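Local structure of putative aldo/keto reductase (Salmonella enterica subsp. enterica serovar Typhimurium, 4R9O) at the interface of chains A and B. The protein probably acts as an NADP-dependent oxidoreductase of the aldo/keto reductase family, built on a TIM barrel. Numbering follows the deposited sequence. Chains: chain A/B, Putative aldo/keto reductase.

The interface of chains A and B. Residues chain A 200, 203, 257; chain B 137-140, 170.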
ATOM      1  N   ASP A 200     -11.006  19.754  -4.035  1.00 28.75           N
ATOM      2  CA  ASP A 200     -10.398  21.005  -3.569  1.00 29.92           C
ATOM      3  C   ASP A 200     -10.174  21.954  -4.745  1.00 27.89           C
ATOM      4  O   ASP A 200     -10.524  23.132  -4.682  1.00 26.76           O
ATOM      5  CB  ASP A 200      -9.064  20.749  -2.850  1.00 33.60           C
ATOM      6  CG  ASP A 200      -9.227  19.947  -1.567  1.00 40.91           C
ATOM      7  OD1 ASP A 200     -10.292  20.071  -0.919  1.00 45.94           O
ATOM      8  OD2 ASP A 200      -8.289  19.193  -1.208  1.00 40.07           O
ATOM      9  N   GLN A 203     -13.607  23.246  -6.285  1.00 27.22           N
ATOM     10  CA  GLN A 203     -14.185  24.301  -5.442  1.00 27.90           C
ATOM     11  C   GLN A 203     -13.390  25.602  -5.593  1.00 25.95           C
ATOM     12  O   GLN A 203     -13.956  26.691  -5.664  1.00 23.40           O
ATOM     13  CB  GLN A 203     -14.230  23.906  -3.954  1.00 26.69           C
ATOM     14  CG  GLN A 203     -14.949  24.962  -3.124  1.00 26.05           C
ATOM     15  CD  GLN A 203     -14.882  24.754  -1.607  1.00 28.33           C
ATOM     16  OE1 GLN A 203     -14.729  23.639  -1.105  1.00 31.36           O
ATOM     17  NE2 GLN A 203     -14.992  25.841  -0.882  1.00 23.44           N
ATOM     18  N   PRO A 257     -19.071  20.792  -0.540  1.00 29.17           N
ATOM     19  CA  PRO A 257     -18.923  22.219  -0.870  1.00 27.42           C
ATOM     20  C   PRO A 257     -18.446  22.470  -2.312  1.00 28.07           C
ATOM     21  O   PRO A 257     -18.454  23.621  -2.760  1.00 29.07           O
ATOM     22  CB  PRO A 257     -17.901  22.707   0.159  1.00 25.43           C
ATOM     23  CG  PRO A 257     -17.081  21.474   0.487  1.00 26.34           C
ATOM     24  CD  PRO A 257     -18.013  20.300   0.369  1.00 26.36           C
TER
ATOM     25  N   MET B 137     -15.483  21.481   4.225  1.00 28.63           N
ATOM     26  CA  MET B 137     -15.014  22.859   4.315  1.00 29.81           C
ATOM     27  C   MET B 137     -15.397  23.687   3.093  1.00 27.31           C
ATOM     28  O   MET B 137     -14.972  23.419   1.969  1.00 26.68           O
ATOM     29  CB  MET B 137     -13.488  22.948   4.506  1.00 29.71           C
ATOM     30  CG  MET B 137     -13.036  24.400   4.674  1.00 31.52           C
ATOM     31  SD  MET B 137     -11.252  24.702   4.732  1.00 38.73           S
ATOM     32  CE  MET B 137     -10.857  24.766   2.983  1.00 38.26           C
ATOM     33  N   ASP B 138     -16.200  24.714   3.348  1.00 28.67           N
ATOM     34  CA  ASP B 138     -16.525  25.725   2.355  1.00 29.49           C
ATOM     35  C   ASP B 138     -15.605  26.927   2.573  1.00 29.27           C
ATOM     36  O   ASP B 138     -15.749  27.660   3.554  1.00 29.75           O
ATOM     37  CB  ASP B 138     -17.996  26.124   2.468  1.00 28.78           C
ATOM     38  CG  ASP B 138     -18.452  27.007   1.331  1.00 39.84           C
ATOM     39  OD1 ASP B 138     -17.773  28.007   1.013  1.00 37.99           O
ATOM     40  OD2 ASP B 138     -19.504  26.699   0.744  1.00 43.27           O
ATOM     41  N   ALA B 139     -14.658  27.120   1.661  1.00 28.55           N
ATOM     42  CA  ALA B 139     -13.633  28.148   1.825  1.00 28.62           C
ATOM     43  C   ALA B 139     -14.244  29.556   1.842  1.00 28.99           C
ATOM     44  O   ALA B 139     -13.735  30.445   2.522  1.00 29.68           O
ATOM     45  CB  ALA B 139     -12.583  28.032   0.723  1.00 26.71           C
ATOM     46  N   ASP B 140     -15.330  29.749   1.103  1.00 29.60           N
ATOM     47  CA  ASP B 140     -16.044  31.023   1.119  1.00 34.58           C
ATOM     48  C   ASP B 140     -16.561  31.357   2.519  1.00 35.09           C
ATOM     49  O   ASP B 140     -16.559  32.520   2.930  1.00 35.26           O
ATOM     50  CB  ASP B 140     -17.211  31.010   0.131  1.00 37.77           C
ATOM     51  CG  ASP B 140     -16.774  31.301  -1.298  1.00 40.33           C
ATOM     52  OD1 ASP B 140     -15.643  31.798  -1.485  1.00 40.45           O
ATOM     53  OD2 ASP B 140     -17.568  31.041  -2.229  1.00 43.09           O
ATOM     54  N   LEU B 170      -6.641  26.236  -1.660  1.00 23.33           N
ATOM     55  CA  LEU B 170      -8.067  26.525  -1.719  1.00 24.97           C
ATOM     56  C   LEU B 170      -8.445  27.638  -0.745  1.00 28.73           C
ATOM     57  O   LEU B 170      -9.048  28.628  -1.152  1.00 29.94           O
ATOM     58  CB  LEU B 170      -8.901  25.268  -1.433  1.00 26.05           C
ATOM     59  CG  LEU B 170     -10.393  25.511  -1.104  1.00 29.03           C
ATOM     60  CD1 LEU B 170     -11.130  26.203  -2.245  1.00 25.91           C
ATOM     61  CD2 LEU B 170     -11.095  24.223  -0.750  1.00 22.79           C
TER
HETATM   62  O   HOH W   1     -15.723  28.400  -1.660  1.00 30.93           O
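A:Gln203 reaches out of helix 198-205 and lays its amide against the backbone of B:Met137 to B:Ala139, where a loop of the second chain turns into helix 139-151. It buries more surface than any other residue of this patch, and the arrangement illustrates how one long polar side chain can read the start of a helix. Its CG stands anti to the backbone N (chi1 -175°) and the chain runs extended beyond it, carrying the amide across to the partner. As modelled, OE1 of A:Gln203 lies 3.1 Å from the carbonyl O of B:Met137, a clash of two acceptors, while NE2 lies 2.9 Å from the backbone N of B:Ala139, which pairs two donors. The amide is therefore probably turned over: exchanging its O and N would let it donate to the B:Met137 carbonyl and accept from the B:Ala139 N-H, two bonds that would fix its rotation. Water 1 lies 2.8 Å from the atom modelled as NE2 of A:Gln203, the one that faces the B:Ala139 N-H, and takes a hydrogen bond from the backbone N of B:Asp140 at 3.1 Å. It could serve either amide orientation, and it extends the contact into the first turn of the helix.

One face of the A:Gln203 amide is covered by B:Leu170, whose side chain crosses that of A:Gln203 at about a right angle. The CD2 methyl of B:Leu170 sits over this face, 3.9 Å from the amide carbon CD of A:Gln203, and CD1 lies near the backbone O of A:Asp200. The A:Pro257 ring packs against the B:Met137-B:Asp138 loop, its CB 3.5 Å from the B:Met137 carbonyl O and also touching CA of B:Asp138.

This small, mixed patch joins two copies of the reductase through the outside of their barrels; its centre lies about 23 Å from B:Tyr58, the probable proton donor. Its likely role is to help hold the two copies together in the deposited assembly, not to take part in catalysis; the structure alone does not show whether the pairing forms in solution.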